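Local coordinates for malonyl CoA-acyl carrier protein transacylase (Bartonella henselae, PDB 3QAT) that probably transfers the malonyl group from malonyl-CoA to acyl carrier protein, supplying the malonyl thioester used for chain extension in bacterial fatty acid biosynthesis, at residues N220-V225 and R248-L253; P233-A236 and I241-S244. All coordinates share one frame; numbering follows the deposited sequence. Where two conformers were deposited one is given.

Interaction 1: N220-V225 and R248-L253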
loop_
_atom_site.group_PDB
_atom_site.type_symbol
_atom_site.label_atom_id
_atom_site.label_comp_id
_atom_site.label_asym_id
_atom_site.label_seq_id
_atom_site.Cartn_x
_atom_site.Cartn_y
_atom_site.Cartn_z
ATOM N N ASN A 220 9.313 10.259 14.132
ATOM C CA ASN A 220 9.040 11.580 14.721
ATOM C C ASN A 220 7.635 12.085 14.397
ATOM O O ASN A 220 6.942 12.642 15.259
ATOM C CB ASN A 220 10.106 12.572 14.282
ATOM C CG ASN A 220 11.431 12.336 14.994
ATOM O OD1 ASN A 220 11.461 11.772 16.090
ATOM N ND2 ASN A 220 12.529 12.738 14.361
ATOM N N ALA A 221 7.180 11.853 13.164
ATOM C CA ALA A 221 5.840 12.293 12.799
ATOM C C ALA A 221 4.751 11.522 13.530
ATOM O O ALA A 221 3.746 12.098 13.952
ATOM C CB ALA A 221 5.632 12.206 11.267
ATOM N N LEU A 222 4.937 10.214 13.663
ATOM C CA LEU A 222 3.921 9.373 14.292
ATOM C C LEU A 222 3.844 9.573 15.801
ATOM O O LEU A 222 2.770 9.375 16.389
ATOM C CB LEU A 222 4.170 7.907 13.959
ATOM C CG LEU A 222 3.833 7.541 12.517
ATOM C CD1 LEU A 222 4.511 6.215 12.198
ATOM C CD2 LEU A 222 2.327 7.431 12.365
ATOM N N LEU A 223 4.965 9.982 16.412
ATOM C CA LEU A 223 4.947 10.295 17.848
ATOM C C LEU A 223 4.017 11.436 18.216
ATOM O O LEU A 223 3.464 11.444 19.338
ATOM C CB LEU A 223 6.356 10.658 18.338
ATOM C CG LEU A 223 7.246 9.458 18.647
ATOM C CD1 LEU A 223 8.718 9.898 18.736
ATOM C CD2 LEU A 223 6.790 8.778 19.953
ATOM N N THR A 224 3.816 12.406 17.341
ATOM C CA THR A 224 3.065 13.583 17.788
ATOM C C THR A 224 1.584 13.540 17.395
ATOM O O THR A 224 0.751 14.212 18.015
ATOM C CB THR A 224 3.742 14.883 17.352
ATOM O OG1 THR A 224 3.837 14.925 15.929
ATOM C CG2 THR A 224 5.164 14.963 17.946
ATOM N N VAL A 225 1.261 12.724 16.393
ATOM C CA VAL A 225 -0.091 12.706 15.854
ATOM C C VAL A 225 -1.079 12.092 16.841
ATOM O O VAL A 225 -0.764 11.102 17.520
ATOM C CB VAL A 225 -0.127 11.942 14.472
ATOM C CG1 VAL A 225 0.064 10.448 14.617
ATOM C CG2 VAL A 225 -1.380 12.254 13.726
ATOM N N ARG A 248 1.964 -0.009 19.469
ATOM C CA ARG A 248 2.628 -1.052 18.691
ATOM C C ARG A 248 2.472 -0.790 17.194
ATOM O O ARG A 248 3.420 -0.966 16.440
ATOM C CB ARG A 248 2.079 -2.434 19.008
ATOM C CG ARG A 248 2.791 -3.505 18.214
ATOM C CD ARG A 248 2.583 -4.861 18.815
ATOM N NE ARG A 248 2.685 -5.888 17.788
ATOM C CZ ARG A 248 3.824 -6.446 17.376
ATOM N NH1 ARG A 248 4.994 -6.078 17.901
ATOM N NH2 ARG A 248 3.796 -7.390 16.454
ATOM N N ILE A 249 1.280 -0.373 16.784
ATOM C CA ILE A 249 1.036 -0.036 15.362
ATOM C C ILE A 249 2.014 1.051 14.883
ATOM O O ILE A 249 2.568 0.919 13.792
ATOM C CB ILE A 249 -0.424 0.355 15.117
ATOM C CG1 ILE A 249 -1.303 -0.899 15.205
ATOM C CG2 ILE A 249 -0.605 1.076 13.763
ATOM C CD1 ILE A 249 -2.800 -0.630 15.335
ATOM N N VAL A 250 2.256 2.085 15.695
ATOM C CA VAL A 250 3.249 3.103 15.320
ATOM C C VAL A 250 4.619 2.459 15.104
ATOM O O VAL A 250 5.299 2.735 14.103
ATOM C CB VAL A 250 3.317 4.276 16.354
ATOM C CG1 VAL A 250 4.662 5.033 16.274
ATOM C CG2 VAL A 250 2.136 5.203 16.142
ATOM N N SER A 251 5.028 1.561 16.013
ATOM C CA SER A 251 6.327 0.926 15.891
ATOM C C SER A 251 6.414 0.108 14.594
ATOM O O SER A 251 7.418 0.152 13.885
ATOM C CB SER A 251 6.600 0.055 17.121
ATOM O OG SER A 251 7.806 -0.661 16.972
ATOM N N LEU A 252 5.346 -0.611 14.290
ATOM C CA LEU A 252 5.284 -1.434 13.082
ATOM C C LEU A 252 5.261 -0.624 11.790
ATOM O O LEU A 252 5.828 -1.075 10.801
ATOM C CB LEU A 252 4.091 -2.381 13.128
ATOM C CG LEU A 252 4.098 -3.430 14.244
ATOM C CD1 LEU A 252 2.706 -4.023 14.334
ATOM C CD2 LEU A 252 5.143 -4.534 13.989
ATOM N N LEU A 253 4.625 0.555 11.822
ATOM C CA LEU A 253 4.696 1.480 10.656
ATOM C C LEU A 253 6.136 1.973 10.409
ATOM O O LEU A 253 6.567 2.088 9.245
ATOM C CB LEU A 253 3.751 2.667 10.833
ATOM C CG LEU A 253 2.253 2.350 10.830
ATOM C CD1 LEU A 253 1.503 3.624 11.170
ATOM C CD2 LEU A 253 1.810 1.851 9.454
#

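Interaction 2: P233-A236 and I241-S244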
loop_
_atom_site.group_PDB
_atom_site.type_symbol
_atom_site.label_atom_id
_atom_site.label_comp_id
_atom_site.label_asym_id
_atom_site.label_seq_id
_atom_site.Cartn_x
_atom_site.Cartn_y
_atom_site.Cartn_z
ATOM N N PRO A 233 -9.126 -4.811 13.563
ATOM C CA PRO A 233 -7.671 -4.897 13.575
ATOM C C PRO A 233 -7.034 -4.687 12.210
ATOM O O PRO A 233 -7.624 -5.028 11.178
ATOM C CB PRO A 233 -7.394 -6.342 14.032
ATOM C CG PRO A 233 -8.650 -6.789 14.718
ATOM C CD PRO A 233 -9.756 -6.088 13.990
ATOM N N LEU A 234 -5.822 -4.148 12.256
ATOM C CA LEU A 234 -4.982 -4.059 11.068
ATOM C C LEU A 234 -4.086 -5.298 10.947
ATOM O O LEU A 234 -3.352 -5.635 11.899
ATOM C CB LEU A 234 -4.111 -2.815 11.215
ATOM C CG LEU A 234 -3.088 -2.617 10.082
ATOM C CD1 LEU A 234 -3.754 -2.037 8.826
ATOM C CD2 LEU A 234 -1.896 -1.762 10.548
ATOM N N ILE A 235 -4.082 -5.951 9.777
ATOM C CA ILE A 235 -3.125 -7.036 9.580
ATOM C C ILE A 235 -1.848 -6.384 9.016
ATOM O O ILE A 235 -1.765 -6.094 7.822
ATOM C CB ILE A 235 -3.646 -8.124 8.612
ATOM C CG1 ILE A 235 -5.074 -8.548 8.962
ATOM C CG2 ILE A 235 -2.669 -9.339 8.604
ATOM C CD1 ILE A 235 -5.290 -8.993 10.443
ATOM N N ALA A 236 -0.890 -6.109 9.889
ATOM C CA ALA A 236 0.267 -5.284 9.541
ATOM C C ALA A 236 1.204 -5.969 8.572
ATOM O O ALA A 236 1.436 -7.173 8.648
ATOM C CB ALA A 236 1.037 -4.845 10.804
ATOM N N ILE A 241 -0.231 -10.277 11.733
ATOM C CA ILE A 241 -1.189 -10.630 12.779
ATOM C C ILE A 241 -2.134 -9.466 12.992
ATOM O O ILE A 241 -1.831 -8.319 12.585
ATOM C CB ILE A 241 -0.493 -11.027 14.112
ATOM C CG1 ILE A 241 0.360 -9.881 14.650
ATOM C CG2 ILE A 241 0.304 -12.323 13.959
ATOM C CD1 ILE A 241 1.147 -10.222 15.938
ATOM N N PRO A 242 -3.293 -9.724 13.615
ATOM C CA PRO A 242 -4.212 -8.613 13.834
ATOM C C PRO A 242 -3.674 -7.675 14.918
ATOM O O PRO A 242 -3.420 -8.089 16.060
ATOM C CB PRO A 242 -5.541 -9.285 14.233
ATOM C CG PRO A 242 -5.233 -10.722 14.422
ATOM C CD PRO A 242 -3.912 -11.046 13.850
ATOM N N GLU A 243 -3.480 -6.419 14.547
ATOM C CA GLU A 243 -2.924 -5.428 15.461
ATOM C C GLU A 243 -3.960 -4.364 15.801
ATOM O O GLU A 243 -4.586 -3.797 14.901
ATOM C CB GLU A 243 -1.705 -4.755 14.810
ATOM C CG GLU A 243 -0.622 -5.733 14.310
ATOM C CD GLU A 243 0.304 -6.250 15.415
ATOM O OE1 GLU A 243 0.077 -5.949 16.623
ATOM O OE2 GLU A 243 1.273 -6.936 15.057
ATOM N N SER A 244 -4.157 -4.095 17.097
ATOM C CA SER A 244 -5.070 -3.040 17.536
ATOM C C SER A 244 -4.477 -2.071 18.557
ATOM O O SER A 244 -5.161 -1.141 18.967
ATOM C CB SER A 244 -6.359 -3.642 18.117
ATOM O OG SER A 244 -6.942 -4.559 17.203
#

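Interaction 1: N220-V225 and R248-L253
Leu222 of helix 212-224 reaches across to Val250 and Leu253 of helix 246-258 and carries its side of the contact alone. Within 220-225 and 248-253 the CA atoms of Leu222 and Val250 are the nearest pair, 6.4 Å apart. Here the base of the leucine does the touching: Leu222 CB lies 3.7 Å from Val250 CG1 and 4.0 Å from Val250 CG2, so both branches of the valine face one methylene. That two-pronged approach follows from a valine chi1 of 158°, which sets CG1 anti to the backbone N and CG2 anti to the carbonyl carbon. The outer end of Leu222 passes Val250 and meets the next turn of the helix. With CG anti to its carbonyl carbon (chi1 -73°) and chi2 at 163°, the chain extends toward Leu253, where Leu222 CD1 lies 3.9 Å from Leu253 CB. The second methyl, Leu222 CD2, stands 4.1 Å from Leu253 CD1, and the two leucine side chains cross at about a right angle. Val250 and Leu253, three residues apart, thus take the base and the end of one side chain. Leu119 of helix 113-129 and Phe111 also touch Leu222, whereas Tyr102 and Leu105 of helix 100-107 lie against Leu253, so the pair is buried among helices of the acyltransferase domain. All contacts between side chains of the two segments are aliphatic; the helices are held here by dispersion and the exclusion of water, and the contact depends on how closely the branched chains fit, with no directed polar bond between the two segments.

Interaction 2: P233-A236 and I241-S244
Leu234 and Glu243 face each other as an antiparallel hydrogen-bonded pair: Leu234 N donates to Glu243 O at 2.9 Å, and Glu243 N returns a bond to Leu234 O at 2.8 Å. From this backbone ring the Glu243 side chain sets out with CB 3.5 Å from Leu234 O. CG, anti to the carbonyl carbon, stays beside that oxygen and also packs 4.0 Å from Ala236 CB. A bend at chi2 (-80°) then points the carboxylate at helix 246-258, where OE1 forms a salt bridge with Arg248 NE and Leu252 packs against OE2, which is hydrogen-bonded to Ser239 OG of the connecting loop. The motif is a short beta hairpin, strands 234-235 and 242-243, and backbone hydrogen bonds between Val94 and both Pro233 and Ile235 tie its first strand to strand 93-96 of the parallel sheet. Next along, Ile235 and Pro242 form a non-hydrogen-bonded pair on the face away from Glu243. Their side chains lie side by side, Ile235 CD1 being 3.8 Å from Pro242 CB, and Trp269 of helix 263-272 touches both. Pro233 CB presses tightly on Pro242 CB at 3.5 Å.

In the fold
Along the chain, the hairpin of interaction 2 falls between the two helical segments of interaction 1: helix 212-224 leads to strand 234-235, the hairpin returns through strand 242-243, and helix 246-258 follows. Their centres lie about 15 Å apart, and helix 246-258 joins them. Val250 and Leu253 serve interaction 1, while the side of the helix bearing Arg248, Ile249 and Leu252 faces the hairpin. Helix 100-107 also borders both contacts. It follows strand 93-96 and the probable nucleophile elbow around Ser98, near which the Leu234 side chain lies. The two contacts thus link helix 212-224, by way of helix 246-258 and the hairpin, to edge strand 93-96 of the parallel sheet, next to the presumed active site.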